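PDB 5TXE: AtxE2 from Asticcacaulis excentricus, which hydrolyses the isopeptide bond of the lasso peptides astexin-2 and astexin-3, recognising their knotted shape and converting them to linear peptides. Local coordinates for residues 419-422 and 423-427; 455-459 and 460-464; 472-476 and 477-481; 484-487 and 488-492. The protein carries 1 engineered substitution. All coordinates share one frame; numbering follows the deposited sequence.

Interaction 1. Residues 419-422 and 423-427; sequences LVLP and PDYQL
Pro423 follows directly on Pro422, and its ring closes against the residue before it, CD of Pro423 lying 3.6 Å from CB of Pro422. The two prolines start a type I beta turn that runs from Pro422 to Tyr425, and both corner residues, Pro423 and Asp424, have the backbone angles this turn needs. Asp424 directs its side chain back over the turn, with CG between the backbone N and the carbonyl carbon (chi1 68°), which brings OD1 to 3.7 Å from CB of Pro422; Arg398 touches the same side chain. At Tyr425 the backbone N closes the turn on O of Pro422 at 3.1 Å, a bent bond (139° at the hydrogen) whose donor stands above the carbonyl plane. CG of Tyr425 is anti to the backbone N (chi1 -178°), and the ring thereby lies beside Leu421: CD1 of Leu421 meets CD2 of Tyr425 at 3.7 Å, the two side chains crossing at a slant. Leu431 packs on Tyr425 as well, and the phenol OH is hydrogen-bonded to the carbonyl of Thr429. This is a type I beta turn with proline at its first two positions, taking the chain out of strand 414-421, in the mixed sheet of the alpha/beta-hydrolase domain, toward strand 431-436.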
loop_
_atom_site.group_PDB
_atom_site.type_symbol
_atom_site.label_atom_id
_atom_site.label_comp_id
_atom_site.label_asym_id
_atom_site.label_seq_id
_atom_site.Cartn_x
_atom_site.Cartn_y
_atom_site.Cartn_z
ATOM N N LEU A 419 9.950 -13.109 11.487
ATOM C CA LEU A 419 10.713 -12.787 12.638
ATOM C C LEU A 419 12.033 -12.222 12.148
ATOM O O LEU A 419 12.699 -12.812 11.313
ATOM C CB LEU A 419 10.913 -14.011 13.490
ATOM C CG LEU A 419 11.879 -13.827 14.651
ATOM C CD1 LEU A 419 11.329 -12.828 15.649
ATOM C CD2 LEU A 419 12.196 -15.153 15.362
ATOM N N VAL A 420 12.416 -11.066 12.682
ATOM C CA VAL A 420 13.673 -10.451 12.317
ATOM C C VAL A 420 14.505 -10.324 13.544
ATOM O O VAL A 420 14.015 -9.837 14.566
ATOM C CB VAL A 420 13.421 -9.070 11.745
ATOM C CG1 VAL A 420 14.689 -8.464 11.167
ATOM C CG2 VAL A 420 12.311 -9.133 10.688
ATOM N N LEU A 421 15.759 -10.768 13.507
ATOM C CA LEU A 421 16.608 -10.714 14.708
ATOM C C LEU A 421 17.808 -9.850 14.480
ATOM O O LEU A 421 18.286 -9.731 13.370
ATOM C CB LEU A 421 17.079 -12.108 15.096
ATOM C CG LEU A 421 15.905 -13.030 15.462
ATOM C CD1 LEU A 421 16.310 -14.518 15.510
ATOM C CD2 LEU A 421 15.318 -12.632 16.787
ATOM N N PRO A 422 18.346 -9.272 15.538
ATOM C CA PRO A 422 19.527 -8.452 15.360
ATOM C C PRO A 422 20.660 -9.226 14.735
ATOM O O PRO A 422 20.772 -10.411 14.990
ATOM C CB PRO A 422 19.921 -8.081 16.773
ATOM C CG PRO A 422 18.707 -8.311 17.596
ATOM C CD PRO A 422 17.932 -9.398 16.941
ATOM N N PRO A 423 21.489 -8.570 13.905
ATOM C CA PRO A 423 22.660 -9.245 13.295
ATOM C C PRO A 423 23.567 -10.110 14.238
ATOM O O PRO A 423 23.989 -11.191 13.835
ATOM C CB PRO A 423 23.451 -8.076 12.678
ATOM C CG PRO A 423 22.484 -6.934 12.568
ATOM C CD PRO A 423 21.514 -7.113 13.691
ATOM N N ASP A 424 23.814 -9.653 15.467
ATOM C CA ASP A 424 24.712 -10.348 16.417
ATOM C C ASP A 424 23.928 -11.274 17.347
ATOM O O ASP A 424 24.388 -11.594 18.439
ATOM C CB ASP A 424 25.530 -9.322 17.239
ATOM C CG ASP A 424 24.652 -8.497 18.230
ATOM O OD1 ASP A 424 23.405 -8.450 18.076
ATOM O OD2 ASP A 424 25.214 -7.874 19.163
ATOM N N TYR A 425 22.739 -11.706 16.937
ATOM C CA TYR A 425 21.893 -12.473 17.839
ATOM C C TYR A 425 22.531 -13.778 18.231
ATOM O O TYR A 425 22.771 -14.609 17.364
ATOM C CB TYR A 425 20.524 -12.775 17.218
ATOM C CG TYR A 425 19.638 -13.532 18.179
ATOM C CD1 TYR A 425 19.295 -12.962 19.402
ATOM C CD2 TYR A 425 19.150 -14.802 17.888
ATOM C CE1 TYR A 425 18.465 -13.616 20.310
ATOM C CE2 TYR A 425 18.313 -15.475 18.793
ATOM C CZ TYR A 425 17.966 -14.889 20.005
ATOM O OH TYR A 425 17.159 -15.553 20.926
ATOM N N GLN A 426 22.786 -13.960 19.522
ATOM C CA GLN A 426 23.233 -15.267 20.036
ATOM C C GLN A 426 22.027 -15.953 20.645
ATOM O O GLN A 426 21.354 -15.347 21.480
ATOM C CB GLN A 426 24.310 -15.124 21.131
ATOM C CG GLN A 426 25.335 -13.980 20.933
ATOM C CD GLN A 426 26.606 -14.419 20.208
ATOM O OE1 GLN A 426 27.477 -15.058 20.798
ATOM N NE2 GLN A 426 26.733 -14.045 18.935
ATOM N N LEU A 427 21.738 -17.192 20.247
ATOM C CA LEU A 427 20.631 -17.957 20.880
ATOM C C LEU A 427 20.853 -18.064 22.390
ATOM O O LEU A 427 22.003 -18.217 22.822
ATOM C CB LEU A 427 20.495 -19.359 20.278
ATOM C CG LEU A 427 19.750 -19.489 18.931
ATOM C CD1 LEU A 427 20.102 -20.791 18.220
ATOM C CD2 LEU A 427 18.233 -19.402 19.117
#

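Interaction 2. Residues 455-459 and 460-464; sequences LPLAT and AGFAV
Leu457 and Phe462 meet obliquely, methyl against ring: CD2 of Leu457 lies 3.9 Å from CD2 of Phe462. The ring also turns an edge to the helix backbone, and O of Leu457 sits near the ring plane, 3.4 Å from CD2 of Phe462. Phe462 holds CG beside its own backbone N (chi1 -66°), which keeps this edge against the last turn of helix 454-459 while Phe657 and Met662 of helix 643-662 touch the side chain too. On the strand side Val464 places CG2 against the helix, 3.7 Å from CB of Leu457 and more loosely against CB of Ala458. Thr459 is turned back along the helix, where its OG1 donates to O of Leu455 at 3.2 Å from above the carbonyl plane, sharing that oxygen with the backbone N of Thr459. A valine in its place would probably leave O of Leu455 with one donor fewer and cost the weak link from OG1 to the carbonyl of Val38. The chain then leaves the helix through a Schellman motif: N of Phe462 bonds O of Leu457 at 3.2 Å, N of Gly461 bonds O of Ala458 at 2.9 Å, and Gly461 takes the positive phi (105°) that would jam a side chain against the preceding carbonyl. Within this beta-alpha-beta unit, then, apolar groups pack helix on strand, while the carbonyls of the buried Leu457 and Ala458 are satisfied by backbone N-H groups of the turn itself.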
loop_
_atom_site.group_PDB
_atom_site.type_symbol
_atom_site.label_atom_id
_atom_site.label_comp_id
_atom_site.label_asym_id
_atom_site.label_seq_id
_atom_site.Cartn_x
_atom_site.Cartn_y
_atom_site.Cartn_z
ATOM N N LEU A 455 14.234 -3.156 9.811
ATOM C CA LEU A 455 15.627 -3.544 9.918
ATOM C C LEU A 455 16.366 -2.665 10.903
ATOM O O LEU A 455 17.083 -3.182 11.731
ATOM C CB LEU A 455 16.286 -3.583 8.512
ATOM C CG LEU A 455 15.587 -4.510 7.462
ATOM C CD1 LEU A 455 16.305 -4.476 6.094
ATOM C CD2 LEU A 455 15.553 -5.940 7.971
ATOM N N PRO A 456 16.183 -1.310 10.842
ATOM C CA PRO A 456 16.780 -0.504 11.880
ATOM C C PRO A 456 16.372 -0.864 13.299
ATOM O O PRO A 456 17.196 -0.797 14.199
ATOM C CB PRO A 456 16.352 0.897 11.505
ATOM C CG PRO A 456 16.152 0.851 10.023
ATOM C CD PRO A 456 15.545 -0.481 9.803
ATOM N N LEU A 457 15.128 -1.292 13.527
ATOM C CA LEU A 457 14.755 -1.742 14.871
ATOM C C LEU A 457 15.576 -2.994 15.293
ATOM O O LEU A 457 16.056 -3.104 16.440
ATOM C CB LEU A 457 13.268 -2.080 14.950
ATOM C CG LEU A 457 12.329 -0.900 15.193
ATOM C CD1 LEU A 457 10.866 -1.204 14.919
ATOM C CD2 LEU A 457 12.485 -0.392 16.590
ATOM N N ALA A 458 15.714 -3.947 14.380
ATOM C CA ALA A 458 16.543 -5.102 14.669
ATOM C C ALA A 458 18.007 -4.672 14.916
ATOM O O ALA A 458 18.619 -5.127 15.847
ATOM C CB ALA A 458 16.478 -6.088 13.546
ATOM N N THR A 459 18.529 -3.788 14.094
ATOM C CA THR A 459 19.850 -3.282 14.292
ATOM C C THR A 459 20.003 -2.678 15.682
ATOM O O THR A 459 21.055 -2.760 16.288
ATOM C CB THR A 459 20.204 -2.286 13.204
ATOM O OG1 THR A 459 20.247 -2.971 11.931
ATOM C CG2 THR A 459 21.511 -1.620 13.492
ATOM N N ALA A 460 18.958 -2.110 16.225
ATOM C CA ALA A 460 19.039 -1.520 17.552
ATOM C C ALA A 460 18.877 -2.497 18.681
ATOM O O ALA A 460 18.794 -2.054 19.832
ATOM C CB ALA A 460 17.967 -0.454 17.693
ATOM N N GLY A 461 18.739 -3.797 18.400
ATOM C CA GLY A 461 18.689 -4.790 19.470
ATOM C C GLY A 461 17.327 -5.375 19.778
ATOM O O GLY A 461 17.170 -6.085 20.749
ATOM N N PHE A 462 16.319 -5.070 18.965
ATOM C CA PHE A 462 14.994 -5.645 19.150
ATOM C C PHE A 462 14.797 -6.861 18.268
ATOM O O PHE A 462 15.353 -6.936 17.172
ATOM C CB PHE A 462 13.914 -4.631 18.779
ATOM C CG PHE A 462 13.879 -3.453 19.673
ATOM C CD1 PHE A 462 13.188 -3.509 20.856
ATOM C CD2 PHE A 462 14.540 -2.299 19.326
ATOM C CE1 PHE A 462 13.164 -2.420 21.692
ATOM C CE2 PHE A 462 14.523 -1.189 20.147
ATOM C CZ PHE A 462 13.839 -1.242 21.319
ATOM N N ALA A 463 14.006 -7.818 18.764
ATOM C CA ALA A 463 13.345 -8.771 17.891
ATOM C C ALA A 463 12.188 -8.013 17.301
ATOM O O ALA A 463 11.534 -7.228 18.017
ATOM C CB ALA A 463 12.793 -9.959 18.667
ATOM N N VAL A 464 11.952 -8.228 16.019
ATOM C CA VAL A 464 10.860 -7.566 15.333
ATOM C C VAL A 464 9.982 -8.635 14.684
ATOM O O VAL A 464 10.474 -9.530 14.000
ATOM C CB VAL A 464 11.350 -6.611 14.230
ATOM C CG1 VAL A 464 10.168 -5.886 13.615
ATOM C CG2 VAL A 464 12.320 -5.624 14.788
#

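Interaction 3. Residues 472-476 and 477-481; sequences SEASY and QRFTS
Phe479 reaches back to Ala474 with one edge of its ring: CE2 lies 3.9 Å from CB of Ala474 and 3.3 Å from O of Ala474, which sits near the ring plane. Its first torsion, with CG beside the backbone N (chi1 -76°), returns the ring toward the short 3-10 segment 474-476 although the backbone at Phe479 itself is extended. The same carbonyl is bound by N of Gln477 at 3.1 Å, from above its plane, so O of Ala474 faces both a peptide N-H and the aromatic edge. Gln477 likewise has CG beside its backbone N (chi1 -64°), and beyond CG the chain is extended; it is laid along the 3-10 segment, with OE1 3.5 Å from CA of Ala474 and CD near O of Glu473. At the other end, the hydroxyl of Ser472 accepts from N of Ser475 at 3.1 Å, an ST motif. Ser475 answers with its own hydroxyl, OG bonding O of Ser472, and is also bonded to Arg471. Tyr476 swings its ring away from Gln477 and forms a cation-pi contact with Arg471. The whole loop joins strand 463-467 to helix 482-490, for which Ser481 is the N-cap, its OG bonded to N of Ile483. Ala474 rests on Gln485 and Glu489 of that helix and Phe479 on Ala488, while on another side Arg478 forms a salt bridge with Asp274 and the backbone of Phe479 pairs with Ile278.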
loop_
_atom_site.group_PDB
_atom_site.type_symbol
_atom_site.label_atom_id
_atom_site.label_comp_id
_atom_site.label_asym_id
_atom_site.label_seq_id
_atom_site.Cartn_x
_atom_site.Cartn_y
_atom_site.Cartn_z
ATOM N N SER A 472 -9.923 -13.486 7.881
ATOM C CA SER A 472 -10.972 -13.489 8.881
ATOM C C SER A 472 -11.815 -14.771 8.732
ATOM O O SER A 472 -11.849 -15.355 7.660
ATOM C CB SER A 472 -11.892 -12.299 8.711
ATOM O OG SER A 472 -12.569 -12.398 7.481
ATOM N N GLU A 473 -12.511 -15.151 9.792
ATOM C CA GLU A 473 -13.494 -16.258 9.735
ATOM C C GLU A 473 -14.555 -15.982 8.662
ATOM O O GLU A 473 -14.920 -16.865 7.895
ATOM C CB GLU A 473 -14.154 -16.442 11.107
ATOM C CG GLU A 473 -13.136 -16.801 12.214
ATOM C CD GLU A 473 -13.691 -16.848 13.646
ATOM O OE1 GLU A 473 -14.640 -17.631 13.870
ATOM O OE2 GLU A 473 -13.166 -16.124 14.554
ATOM N N ALA A 474 -15.026 -14.733 8.603
ATOM C CA ALA A 474 -16.051 -14.324 7.647
ATOM C C ALA A 474 -15.611 -14.539 6.215
ATOM O O ALA A 474 -16.436 -14.760 5.346
ATOM C CB ALA A 474 -16.416 -12.860 7.836
ATOM N N SER A 475 -14.315 -14.413 5.941
ATOM C CA SER A 475 -13.831 -14.622 4.579
ATOM C C SER A 475 -13.968 -16.099 4.135
ATOM O O SER A 475 -13.862 -16.382 2.949
ATOM C CB SER A 475 -12.382 -14.183 4.459
ATOM O OG SER A 475 -11.544 -15.084 5.185
ATOM N N TYR A 476 -14.189 -17.008 5.086
ATOM C CA TYR A 476 -14.474 -18.424 4.808
ATOM C C TYR A 476 -15.979 -18.774 4.660
ATOM O O TYR A 476 -16.323 -19.951 4.510
ATOM C CB TYR A 476 -13.861 -19.315 5.915
ATOM C CG TYR A 476 -12.355 -19.359 5.841
ATOM C CD1 TYR A 476 -11.732 -20.122 4.870
ATOM C CD2 TYR A 476 -11.562 -18.609 6.704
ATOM C CE1 TYR A 476 -10.368 -20.156 4.763
ATOM C CE2 TYR A 476 -10.190 -18.648 6.616
ATOM C CZ TYR A 476 -9.601 -19.419 5.635
ATOM O OH TYR A 476 -8.241 -19.476 5.495
ATOM N N GLN A 477 -16.863 -17.772 4.689
ATOM C CA GLN A 477 -18.307 -17.993 4.657
ATOM C C GLN A 477 -18.886 -17.312 3.418
ATOM O O GLN A 477 -18.200 -16.527 2.749
ATOM C CB GLN A 477 -18.950 -17.435 5.944
ATOM C CG GLN A 477 -18.493 -18.139 7.230
ATOM C CD GLN A 477 -18.618 -17.311 8.535
ATOM O OE1 GLN A 477 -18.966 -16.123 8.538
ATOM N NE2 GLN A 477 -18.317 -17.959 9.657
ATOM N N ARG A 478 -20.156 -17.590 3.126
ATOM C CA ARG A 478 -20.835 -17.029 1.950
ATOM C C ARG A 478 -21.195 -15.566 2.166
ATOM O O ARG A 478 -21.845 -15.245 3.156
ATOM C CB ARG A 478 -22.137 -17.800 1.645
ATOM C CG ARG A 478 -22.674 -17.578 0.216
ATOM C CD ARG A 478 -24.184 -17.818 0.050
ATOM N NE ARG A 478 -24.799 -16.786 -0.797
ATOM C CZ ARG A 478 -24.601 -16.641 -2.109
ATOM N NH1 ARG A 478 -23.801 -17.461 -2.777
ATOM N NH2 ARG A 478 -25.216 -15.659 -2.755
ATOM N N PHE A 479 -20.777 -14.699 1.246
ATOM C CA PHE A 479 -21.165 -13.285 1.255
ATOM C C PHE A 479 -21.283 -12.773 -0.159
ATOM O O PHE A 479 -20.475 -13.146 -1.002
ATOM C CB PHE A 479 -20.137 -12.425 2.033
ATOM C CG PHE A 479 -20.251 -12.573 3.521
ATOM C CD1 PHE A 479 -21.310 -11.955 4.199
ATOM C CD2 PHE A 479 -19.382 -13.381 4.228
ATOM C CE1 PHE A 479 -21.468 -12.126 5.557
ATOM C CE2 PHE A 479 -19.520 -13.539 5.602
ATOM C CZ PHE A 479 -20.578 -12.930 6.262
ATOM N N THR A 480 -22.278 -11.922 -0.419
ATOM C CA THR A 480 -22.514 -11.406 -1.772
ATOM C C THR A 480 -21.868 -10.047 -1.972
ATOM O O THR A 480 -21.853 -9.536 -3.098
ATOM C CB THR A 480 -24.024 -11.302 -2.096
ATOM O OG1 THR A 480 -24.629 -10.260 -1.323
ATOM C CG2 THR A 480 -24.738 -12.628 -1.794
ATOM N N SER A 481 -21.332 -9.469 -0.888
ATOM C CA SER A 481 -20.727 -8.138 -0.944
ATOM C C SER A 481 -19.583 -8.000 0.047
ATOM O O SER A 481 -19.680 -8.494 1.159
ATOM C CB SER A 481 -21.790 -7.107 -0.602
ATOM O OG SER A 481 -21.224 -5.832 -0.405
#

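Interaction 4. Residues 484-487 and 488-492; sequences AQSK and AEYSN
Gln485 carries CG anti to its backbone N (chi1 -173°) and Glu489 carries CG beside its own, and these two settings bring amide and carboxylate together one helical turn apart. The result is an i to i+4 side-chain bridge on helix 482-490: NE2 of Gln485 donates to OE2 of Glu489 at 3.1 Å, nearly straight at 171°. The two flat groups are steeply turned, 76° between their planes; the acceptor lies in the amide plane, whereas the donor comes from above the carboxylate. OE2 of Glu489 also takes the hydroxyl bond of Ser472, and OE1 of Gln485 is held by Asn279, which fixes both ends of the bridge to neighbouring loops. With an alanine in place of Glu489, NE2 of Gln485 and the hydroxyl of Ser472 would probably lose their shared acceptor, leaving the amide tied through its OE1 side to Asn279. Underneath, the helix keeps its regular ladder, N of Glu489 bonding O of Gln485 at 2.9 Å and N of Tyr490 bonding O of Ser486 at 3.0 Å; the bond from N of Ser491 to O of Lys487 is weak. The helix lies near the substrate-handling region, the side chain of Ser486 about 9 Å from that of Trp116, which binds astexin-3, and the side chain of Tyr490 about 10 Å from that of the catalytically important Tyr438. Ser486 gives its hydroxyl a hydrogen bond with the carbonyl of Tyr573, while its OG borders the Tyr490 ring, 3.4 Å from CD2 of Tyr490.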
loop_
_atom_site.group_PDB
_atom_site.type_symbol
_atom_site.label_atom_id
_atom_site.label_comp_id
_atom_site.label_asym_id
_atom_site.label_seq_id
_atom_site.Cartn_x
_atom_site.Cartn_y
_atom_site.Cartn_z
ATOM N N ALA A 484 -21.056 -6.318 3.115
ATOM C CA ALA A 484 -21.723 -7.236 4.048
ATOM C C ALA A 484 -20.750 -8.112 4.861
ATOM O O ALA A 484 -21.030 -8.494 5.997
ATOM C CB ALA A 484 -22.716 -8.130 3.316
ATOM N N GLN A 485 -19.614 -8.446 4.264
ATOM C CA GLN A 485 -18.648 -9.278 4.952
ATOM C C GLN A 485 -18.070 -8.475 6.100
ATOM O O GLN A 485 -17.901 -8.997 7.219
ATOM C CB GLN A 485 -17.495 -9.686 4.015
ATOM C CG GLN A 485 -16.529 -10.703 4.620
ATOM C CD GLN A 485 -15.410 -11.087 3.651
ATOM O OE1 GLN A 485 -15.652 -11.572 2.539
ATOM N NE2 GLN A 485 -14.182 -10.885 4.077
ATOM N N SER A 486 -17.723 -7.220 5.781
ATOM C CA SER A 486 -17.195 -6.268 6.753
ATOM C C SER A 486 -18.139 -6.153 7.942
ATOM O O SER A 486 -17.689 -6.149 9.073
ATOM C CB SER A 486 -16.937 -4.866 6.150
ATOM O OG SER A 486 -16.483 -3.987 7.183
ATOM N N LYS A 487 -19.437 -6.104 7.661
ATOM C CA LYS A 487 -20.425 -5.981 8.695
ATOM C C LYS A 487 -20.374 -7.174 9.632
ATOM O O LYS A 487 -20.374 -7.001 10.865
ATOM C CB LYS A 487 -21.778 -5.846 8.064
ATOM C CG LYS A 487 -22.861 -5.465 9.008
ATOM C CD LYS A 487 -24.123 -5.279 8.185
ATOM C CE LYS A 487 -25.364 -5.460 9.033
ATOM N NZ LYS A 487 -25.375 -4.456 10.124
ATOM N N ALA A 488 -20.240 -8.370 9.083
ATOM C CA ALA A 488 -20.019 -9.542 9.944
ATOM C C ALA A 488 -18.692 -9.497 10.743
ATOM O O ALA A 488 -18.654 -9.887 11.914
ATOM C CB ALA A 488 -20.055 -10.823 9.127
ATOM N N GLU A 489 -17.608 -9.027 10.130
ATOM C CA GLU A 489 -16.296 -8.921 10.848
ATOM C C GLU A 489 -16.293 -7.933 12.043
ATOM O O GLU A 489 -15.603 -8.163 13.049
ATOM C CB GLU A 489 -15.180 -8.522 9.885
ATOM C CG GLU A 489 -14.948 -9.560 8.799
ATOM C CD GLU A 489 -14.056 -9.085 7.661
ATOM O OE1 GLU A 489 -13.926 -7.865 7.436
ATOM O OE2 GLU A 489 -13.527 -9.950 6.947
ATOM N N TYR A 490 -17.073 -6.859 11.923
ATOM C CA TYR A 490 -17.132 -5.844 12.972
ATOM C C TYR A 490 -18.158 -6.161 13.998
ATOM O O TYR A 490 -18.158 -5.574 15.056
ATOM C CB TYR A 490 -17.400 -4.451 12.393
ATOM C CG TYR A 490 -16.142 -3.797 11.843
ATOM C CD1 TYR A 490 -15.283 -3.076 12.679
ATOM C CD2 TYR A 490 -15.791 -3.930 10.523
ATOM C CE1 TYR A 490 -14.125 -2.477 12.195
ATOM C CE2 TYR A 490 -14.641 -3.335 10.027
ATOM C CZ TYR A 490 -13.808 -2.604 10.861
ATOM O OH TYR A 490 -12.664 -2.031 10.352
ATOM N N SER A 491 -19.058 -7.086 13.701
ATOM C CA SER A 491 -20.083 -7.419 14.653
ATOM C C SER A 491 -19.409 -7.896 15.910
ATOM O O SER A 491 -18.677 -8.902 15.908
ATOM C CB SER A 491 -20.980 -8.530 14.118
ATOM O OG SER A 491 -21.729 -9.010 15.196
ATOM N N ASN A 492 -19.611 -7.159 16.994
ATOM C CA ASN A 492 -18.990 -7.516 18.283
ATOM C C ASN A 492 -17.464 -7.565 18.228
ATOM O O ASN A 492 -16.804 -8.277 19.018
ATOM C CB ASN A 492 -19.583 -8.844 18.793
ATOM C CG ASN A 492 -21.038 -8.684 19.195
ATOM O OD1 ASN A 492 -21.365 -7.837 20.020
ATOM N ND2 ASN A 492 -21.926 -9.429 18.535
#

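Overall arrangement
The four contacts follow one another along the chain and fall into two pairs. Interactions 1 and 2, with centres 8 Å apart, meet in the mixed sheet, where strands 414-421 and 463-467 are neighbours and N of Val420 lies 2.8 Å from O of Val464, a probable hydrogen bond. Interactions 3 and 4, with centres 9 Å apart, join loop 472-481 to helix 482-490. Between the pairs the centres are 36 to 39 Å apart and nothing touches. Chain turns at the sheet thus belong to the framework of the hydrolase domain, away from the catalytic and substrate-binding residues, whereas helix 482-490, against which loop 472-481 packs, lies near the region where the lasso peptide is handled.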